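PDB 4RYE: D-alanyl-D-alanine carboxypeptidase from Mycobacterium tuberculosis H37Rv, which probably trims the peptidoglycan stem peptide as a penicillin-binding serine D,D-carboxypeptidase, an activity it shows in vitro on a synthetic pentapeptide substrate. Local coordinates for residues V51-V56 against D96-V101; V56-L61 against P169-I174. All coordinates share one frame; numbering follows the deposited sequence.

Contact 1 (V51-V56 against D96-V101); sequences VLLALV and DGLLLV
A wholly apolar helix-helix contact joins Leu53 and Ala54 to Leu98 and Leu99 in the buried interior of the helical part of this penicillin-binding protein, a member of the beta-lactamase clan. The helices run nearly antiparallel, at 152° between the short segments, with the axes 10.4 Å apart. Ala54 and Leu98 have the closest CA atoms, 8.0 Å apart, and at that spacing leucine branches bridge the interval. Leu98 does most of the work: both its methyls rest against the CD2 methyl of Leu53, which lies 3.9 Å from Leu98 CD1 and 4.0 Å from Leu98 CD2. The two leucine chains meet at a slant, each with CG swung opposite its own backbone N. The CD2 methyl of Leu98 also reaches Ala54 CB, at 4.2 Å. Leu99 leaves its helix with CG beside the backbone N, chi1 -63°, and this turn carries its CD2 to within 4.2 Å of Ala54 CB. The small alanine methyl is thus met by one methyl each from Leu98 and Leu99. Leu98 also packs close to Lys50, the proton acceptor by similarity, so the contact borders the probable active site. Around it, helix 117-130 meets Leu53 through Thr120, helix 155-166 lies against Val51 and Leu55, and helix 169-176 packs on Leu99 through Phe171 and Ile174.

Contact 2 (V56-L61 against P169-I174); sequences VALDEL and PVFAQI
Leu58 turns its CG beside the backbone N (chi1 -74°), and with chi2 at 164° its two methyls spread across successive residues of the facing helix, Val170 and Phe171. On that side Val170 places CG1 anti to its backbone N, chi1 174°, where the methyl meets Leu58 CD2 at 4.0 Å. The Val170 CB lies almost as near the same Leu58 CD2, at 4.1 Å; the two side chains meet at a slant, the leucine methyl lying against CB as well as CG1. The other branch, Leu58 CD1, settles against Phe171 CB at 3.8 Å and lies 4.2 Å from the backbone N of Phe171. It comes in at the edge of the phenyl ring, near the ring plane, and the two side chains are set roughly perpendicular. The ring itself runs on from CB away from the segment 56-61, toward Leu99 and helix 155-166. In the fold, this joins the last turn of helix 50-60, the helix that starts with the probable proton acceptor Lys50, to the first turn of helix 169-176 in the peptidase S11 catalytic domain. Leu58 also touches Asn168, whose OD1 accepts a hydrogen bond from Phe171 N at the start of the second helix. Leu63, in the loop after helix 50-60, packs on Val170, while Asp59 and Glu60 form salt bridges to Lys127 and Lys123 of helix 117-130.

Both contacts draw on helix 50-60: contact 1 uses Leu53 and Ala54 near its start and contact 2 uses Leu58 in its last turn, with the centres 8 Å apart. The partner helices also touch each other, Leu99 CD1 lying 3.6 Å from Phe171 CE2 and 3.8 Å from Ile174 CG2, so the apolar side chains of the two contacts join through Leu99 and Phe171. Contact 1 is nearer the probable active site: the Leu98 side chain is about 4 Å from that of Lys50 and about 7 Å from that of Ser102, whereas the Phe171 side chain of contact 2 is about 8 and 11 Å from those of Lys50 and Ser102.

Contact 1 (V51-V56 against D96-V101)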
ATOM      1  N   VAL A  51       2.404   1.290   3.485  1.00 14.74           N
ATOM      2  CA  VAL A  51       1.216   1.022   4.299  1.00 11.01           C
ATOM      3  C   VAL A  51       1.619   0.521   5.687  1.00 14.21           C
ATOM      4  O   VAL A  51       1.024   0.893   6.708  1.00 14.65           O
ATOM      5  CB  VAL A  51       0.287  -0.016   3.620  1.00 17.57           C
ATOM      6  CG1 VAL A  51      -0.920  -0.312   4.503  1.00 19.98           C
ATOM      7  CG2 VAL A  51      -0.172   0.482   2.245  1.00 14.08           C
ATOM      8  N   LEU A  52       2.628  -0.335   5.728  1.00 12.27           N
ATOM      9  CA  LEU A  52       3.164  -0.820   6.990  1.00 14.65           C
ATOM     10  C   LEU A  52       3.794   0.318   7.801  1.00 15.25           C
ATOM     11  O   LEU A  52       3.643   0.378   9.017  1.00 14.08           O
ATOM     12  CB  LEU A  52       4.184  -1.924   6.726  1.00 17.80           C
ATOM     13  CG  LEU A  52       4.715  -2.682   7.938  1.00 20.69           C
ATOM     14  CD1 LEU A  52       3.549  -3.293   8.708  1.00 15.90           C
ATOM     15  CD2 LEU A  52       5.708  -3.748   7.489  1.00 19.30           C
ATOM     16  N   LEU A  53       4.494   1.231   7.135  1.00 13.25           N
ATOM     17  CA  LEU A  53       5.024   2.408   7.832  1.00 12.97           C
ATOM     18  C   LEU A  53       3.874   3.240   8.398  1.00 11.90           C
ATOM     19  O   LEU A  53       3.938   3.706   9.533  1.00 15.91           O
ATOM     20  CB  LEU A  53       5.875   3.265   6.883  1.00 12.81           C
ATOM     21  CG  LEU A  53       6.321   4.623   7.439  1.00 17.85           C
ATOM     22  CD1 LEU A  53       7.191   4.453   8.668  1.00 13.86           C
ATOM     23  CD2 LEU A  53       7.060   5.408   6.358  1.00 14.28           C
ATOM     24  N   ALA A  54       2.818   3.423   7.607  1.00 14.18           N
ATOM     25  CA  ALA A  54       1.652   4.183   8.061  1.00 16.27           C
ATOM     26  C   ALA A  54       1.026   3.595   9.331  1.00 15.28           C
ATOM     27  O   ALA A  54       0.632   4.337  10.233  1.00 14.26           O
ATOM     28  CB  ALA A  54       0.597   4.305   6.939  1.00 13.09           C
ATOM     29  N   LEU A  55       0.922   2.270   9.395  1.00 14.03           N
ATOM     30  CA  LEU A  55       0.416   1.602  10.602  1.00 15.22           C
ATOM     31  C   LEU A  55       1.238   1.934  11.851  1.00 16.56           C
ATOM     32  O   LEU A  55       0.686   2.205  12.917  1.00 18.30           O
ATOM     33  CB  LEU A  55       0.429   0.087  10.417  1.00 20.39           C
ATOM     34  CG  LEU A  55      -0.750  -0.573   9.720  1.00 27.53           C
ATOM     35  CD1 LEU A  55      -0.419  -2.045   9.492  1.00 28.34           C
ATOM     36  CD2 LEU A  55      -2.006  -0.421  10.560  1.00 24.21           C
ATOM     37  N   VAL A  56       2.562   1.887  11.726  1.00 14.67           N
ATOM     38  CA  VAL A  56       3.434   2.211  12.847  1.00 15.08           C
ATOM     39  C   VAL A  56       3.233   3.676  13.254  1.00 19.79           C
ATOM     40  O   VAL A  56       3.089   3.992  14.443  1.00 16.40           O
ATOM     41  CB  VAL A  56       4.917   1.963  12.495  1.00 19.04           C
ATOM     42  CG1 VAL A  56       5.828   2.522  13.592  1.00 17.41           C
ATOM     43  CG2 VAL A  56       5.171   0.473  12.290  1.00 17.02           C
ATOM     44  N   ASP A  96      -0.241  12.166   4.620  1.00 21.93           N
ATOM     45  CA  ASP A  96      -0.865  12.518   3.344  1.00 23.20           C
ATOM     46  C   ASP A  96       0.148  12.431   2.218  1.00 20.94           C
ATOM     47  O   ASP A  96      -0.144  11.877   1.159  1.00 20.02           O
ATOM     48  CB  ASP A  96      -1.448  13.940   3.377  1.00 18.45           C
ATOM     49  CG  ASP A  96      -2.696  14.042   4.244  1.00 32.83           C
ATOM     50  OD1 ASP A  96      -3.352  13.007   4.473  1.00 30.97           O
ATOM     51  OD2 ASP A  96      -3.024  15.162   4.695  1.00 36.33           O
ATOM     52  N   GLY A  97       1.334  12.997   2.443  1.00 19.93           N
ATOM     53  CA  GLY A  97       2.408  12.932   1.464  1.00 19.01           C
ATOM     54  C   GLY A  97       2.795  11.490   1.191  1.00 18.40           C
ATOM     55  O   GLY A  97       2.976  11.086   0.028  1.00 19.15           O
ATOM     56  N   LEU A  98       2.889  10.704   2.262  1.00 17.07           N
ATOM     57  CA  LEU A  98       3.221   9.282   2.159  1.00 17.47           C
ATOM     58  C   LEU A  98       2.216   8.492   1.332  1.00 21.45           C
ATOM     59  O   LEU A  98       2.594   7.708   0.451  1.00 19.38           O
ATOM     60  CB  LEU A  98       3.291   8.657   3.557  1.00 15.75           C
ATOM     61  CG  LEU A  98       3.777   7.213   3.607  1.00 18.79           C
ATOM     62  CD1 LEU A  98       5.270   7.182   3.332  1.00 17.68           C
ATOM     63  CD2 LEU A  98       3.461   6.577   4.957  1.00 14.65           C
ATOM     64  N   LEU A  99       0.934   8.691   1.620  1.00 15.89           N
ATOM     65  CA  LEU A  99      -0.106   7.832   1.072  1.00 16.77           C
ATOM     66  C   LEU A  99      -0.741   8.334  -0.223  1.00 21.86           C
ATOM     67  O   LEU A  99      -1.229   7.529  -1.010  1.00 29.38           O
ATOM     68  CB  LEU A  99      -1.175   7.569   2.123  1.00 17.82           C
ATOM     69  CG  LEU A  99      -0.687   6.805   3.361  1.00 20.61           C
ATOM     70  CD1 LEU A  99      -1.835   6.631   4.329  1.00 21.71           C
ATOM     71  CD2 LEU A  99      -0.090   5.447   2.992  1.00 16.32           C
ATOM     72  N   LEU A 100      -0.740   9.647  -0.450  1.00 19.85           N
ATOM     73  CA  LEU A 100      -1.345  10.195  -1.675  1.00 21.92           C
ATOM     74  C   LEU A 100      -0.374  10.267  -2.855  1.00 24.56           C
ATOM     75  O   LEU A 100      -0.758  10.007  -4.000  1.00 25.94           O
ATOM     76  CB  LEU A 100      -1.956  11.581  -1.429  1.00 19.34           C
ATOM     77  CG  LEU A 100      -3.420  11.624  -0.975  1.00 22.87           C
ATOM     78  CD1 LEU A 100      -3.617  10.831   0.308  1.00 19.85           C
ATOM     79  CD2 LEU A 100      -3.876  13.056  -0.774  1.00 24.03           C
ATOM     80  N   VAL A 101       0.875  10.634  -2.589  1.00 18.41           N
ATOM     81  CA  VAL A 101       1.846  10.771  -3.679  1.00 19.53           C
ATOM     82  C   VAL A 101       3.086   9.886  -3.513  1.00 21.94           C
ATOM     83  O   VAL A 101       4.068  10.047  -4.249  1.00 26.62           O
ATOM     84  CB  VAL A 101       2.267  12.246  -3.916  1.00 26.88           C
ATOM     85  CG1 VAL A 101       1.049  13.131  -4.153  1.00 27.40           C
ATOM     86  CG2 VAL A 101       3.094  12.768  -2.750  1.00 27.38           C
TER

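Contact 2 (V56-L61 against P169-I174)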
ATOM      1  N   VAL A  56       2.562   1.887  11.726  1.00 14.67           N
ATOM      2  CA  VAL A  56       3.434   2.211  12.847  1.00 15.08           C
ATOM      3  C   VAL A  56       3.233   3.676  13.254  1.00 19.79           C
ATOM      4  O   VAL A  56       3.089   3.992  14.443  1.00 16.40           O
ATOM      5  CB  VAL A  56       4.917   1.963  12.495  1.00 19.04           C
ATOM      6  CG1 VAL A  56       5.828   2.522  13.592  1.00 17.41           C
ATOM      7  CG2 VAL A  56       5.171   0.473  12.290  1.00 17.02           C
ATOM      8  N   ALA A  57       3.218   4.569  12.264  1.00 16.44           N
ATOM      9  CA  ALA A  57       3.051   6.001  12.532  1.00 16.44           C
ATOM     10  C   ALA A  57       1.733   6.285  13.246  1.00 19.02           C
ATOM     11  O   ALA A  57       1.688   7.072  14.189  1.00 21.65           O
ATOM     12  CB  ALA A  57       3.133   6.810  11.235  1.00 13.63           C
ATOM     13  N   LEU A  58       0.662   5.642  12.794  1.00 16.99           N
ATOM     14  CA  LEU A  58      -0.649   5.860  13.387  1.00 15.21           C
ATOM     15  C   LEU A  58      -0.736   5.307  14.796  1.00 19.18           C
ATOM     16  O   LEU A  58      -1.455   5.850  15.637  1.00 19.28           O
ATOM     17  CB  LEU A  58      -1.747   5.258  12.509  1.00 20.69           C
ATOM     18  CG  LEU A  58      -2.025   6.071  11.248  1.00 20.06           C
ATOM     19  CD1 LEU A  58      -2.817   5.240  10.258  1.00 18.55           C
ATOM     20  CD2 LEU A  58      -2.758   7.356  11.616  1.00 19.08           C
ATOM     21  N   ASP A  59      -0.004   4.236  15.068  1.00 16.50           N
ATOM     22  CA  ASP A  59       0.035   3.702  16.431  1.00 26.79           C
ATOM     23  C   ASP A  59       0.799   4.597  17.409  1.00 27.19           C
ATOM     24  O   ASP A  59       0.395   4.756  18.553  1.00 24.13           O
ATOM     25  CB  ASP A  59       0.654   2.300  16.461  1.00 30.90           C
ATOM     26  CG  ASP A  59      -0.316   1.222  16.021  1.00 50.54           C
ATOM     27  OD1 ASP A  59      -1.486   1.543  15.717  1.00 57.71           O
ATOM     28  OD2 ASP A  59       0.097   0.044  15.989  1.00 62.31           O
ATOM     29  N   GLU A  60       1.909   5.174  16.958  1.00 23.54           N
ATOM     30  CA  GLU A  60       2.835   5.832  17.885  1.00 28.45           C
ATOM     31  C   GLU A  60       2.776   7.354  17.896  1.00 22.62           C
ATOM     32  O   GLU A  60       3.130   7.986  18.896  1.00 23.16           O
ATOM     33  CB  GLU A  60       4.275   5.396  17.591  1.00 28.27           C
ATOM     34  CG  GLU A  60       4.451   3.888  17.526  1.00 33.88           C
ATOM     35  CD  GLU A  60       5.891   3.445  17.728  1.00 37.37           C
ATOM     36  OE1 GLU A  60       6.756   4.298  18.034  1.00 36.17           O
ATOM     37  OE2 GLU A  60       6.150   2.230  17.585  1.00 36.23           O
ATOM     38  N   LEU A  61       2.357   7.952  16.790  1.00 20.66           N
ATOM     39  CA  LEU A  61       2.488   9.403  16.644  1.00 21.71           C
ATOM     40  C   LEU A  61       1.152  10.119  16.769  1.00 24.89           C
ATOM     41  O   LEU A  61       0.147   9.655  16.241  1.00 29.76           O
ATOM     42  CB  LEU A  61       3.121   9.740  15.290  1.00 17.17           C
ATOM     43  CG  LEU A  61       4.528   9.217  14.977  1.00 26.58           C
ATOM     44  CD1 LEU A  61       4.902   9.540  13.519  1.00 24.19           C
ATOM     45  CD2 LEU A  61       5.581   9.766  15.945  1.00 23.23           C
ATOM     46  N   PRO A 169      -9.591   4.305  11.352  1.00 15.23           N
ATOM     47  CA  PRO A 169     -10.452   5.291  10.683  1.00 17.11           C
ATOM     48  C   PRO A 169      -9.672   6.424  10.005  1.00 16.84           C
ATOM     49  O   PRO A 169     -10.118   6.927   8.980  1.00 16.45           O
ATOM     50  CB  PRO A 169     -11.336   5.833  11.824  1.00 19.85           C
ATOM     51  CG  PRO A 169     -10.620   5.451  13.107  1.00 26.15           C
ATOM     52  CD  PRO A 169      -9.880   4.181  12.795  1.00 17.76           C
ATOM     53  N   VAL A 170      -8.533   6.826  10.561  1.00 16.48           N
ATOM     54  CA  VAL A 170      -7.741   7.860   9.907  1.00 14.52           C
ATOM     55  C   VAL A 170      -7.100   7.347   8.625  1.00 14.06           C
ATOM     56  O   VAL A 170      -7.099   8.037   7.601  1.00 15.32           O
ATOM     57  CB  VAL A 170      -6.667   8.452  10.857  1.00 17.79           C
ATOM     58  CG1 VAL A 170      -5.777   9.415  10.098  1.00 17.11           C
ATOM     59  CG2 VAL A 170      -7.350   9.147  12.032  1.00 24.56           C
ATOM     60  N   PHE A 171      -6.566   6.131   8.665  1.00 15.72           N
ATOM     61  CA  PHE A 171      -5.998   5.556   7.449  1.00 16.64           C
ATOM     62  C   PHE A 171      -7.061   5.461   6.367  1.00 14.60           C
ATOM     63  O   PHE A 171      -6.823   5.849   5.214  1.00 16.26           O
ATOM     64  CB  PHE A 171      -5.382   4.171   7.690  1.00 13.31           C
ATOM     65  CG  PHE A 171      -4.752   3.577   6.451  1.00 13.95           C
ATOM     66  CD1 PHE A 171      -5.506   2.824   5.559  1.00 19.13           C
ATOM     67  CD2 PHE A 171      -3.410   3.797   6.167  1.00 15.97           C
ATOM     68  CE1 PHE A 171      -4.937   2.293   4.394  1.00 17.84           C
ATOM     69  CE2 PHE A 171      -2.818   3.265   5.010  1.00 13.90           C
ATOM     70  CZ  PHE A 171      -3.593   2.506   4.121  1.00 17.20           C
ATOM     71  N   ALA A 172      -8.223   4.919   6.728  1.00 18.39           N
ATOM     72  CA  ALA A 172      -9.323   4.778   5.770  1.00 18.69           C
ATOM     73  C   ALA A 172      -9.715   6.121   5.168  1.00 18.66           C
ATOM     74  O   ALA A 172     -10.035   6.211   3.975  1.00 19.78           O
ATOM     75  CB  ALA A 172     -10.528   4.108   6.423  1.00 17.43           C
ATOM     76  N   GLN A 173      -9.682   7.172   5.978  1.00 17.68           N
ATOM     77  CA  GLN A 173      -9.999   8.510   5.478  1.00 19.36           C
ATOM     78  C   GLN A 173      -8.949   8.989   4.477  1.00 19.82           C
ATOM     79  O   GLN A 173      -9.290   9.448   3.382  1.00 17.81           O
ATOM     80  CB  GLN A 173     -10.114   9.509   6.632  1.00 21.66           C
ATOM     81  CG  GLN A 173     -10.516  10.919   6.192  1.00 23.30           C
ATOM     82  CD  GLN A 173     -10.737  11.854   7.360  1.00 28.28           C
ATOM     83  OE1 GLN A 173      -9.797  12.206   8.072  1.00 27.10           O
ATOM     84  NE2 GLN A 173     -11.989  12.250   7.575  1.00 27.33           N
ATOM     85  N   ILE A 174      -7.677   8.873   4.854  1.00 17.57           N
ATOM     86  CA  ILE A 174      -6.582   9.366   4.013  1.00 19.68           C
ATOM     87  C   ILE A 174      -6.502   8.642   2.671  1.00 19.71           C
ATOM     88  O   ILE A 174      -6.427   9.277   1.619  1.00 20.51           O
ATOM     89  CB  ILE A 174      -5.220   9.249   4.728  1.00 21.73           C
ATOM     90  CG1 ILE A 174      -5.183  10.176   5.948  1.00 17.16           C
ATOM     91  CG2 ILE A 174      -4.072   9.600   3.771  1.00 21.34           C
ATOM     92  CD1 ILE A 174      -4.013   9.884   6.889  1.00 22.97           C
TER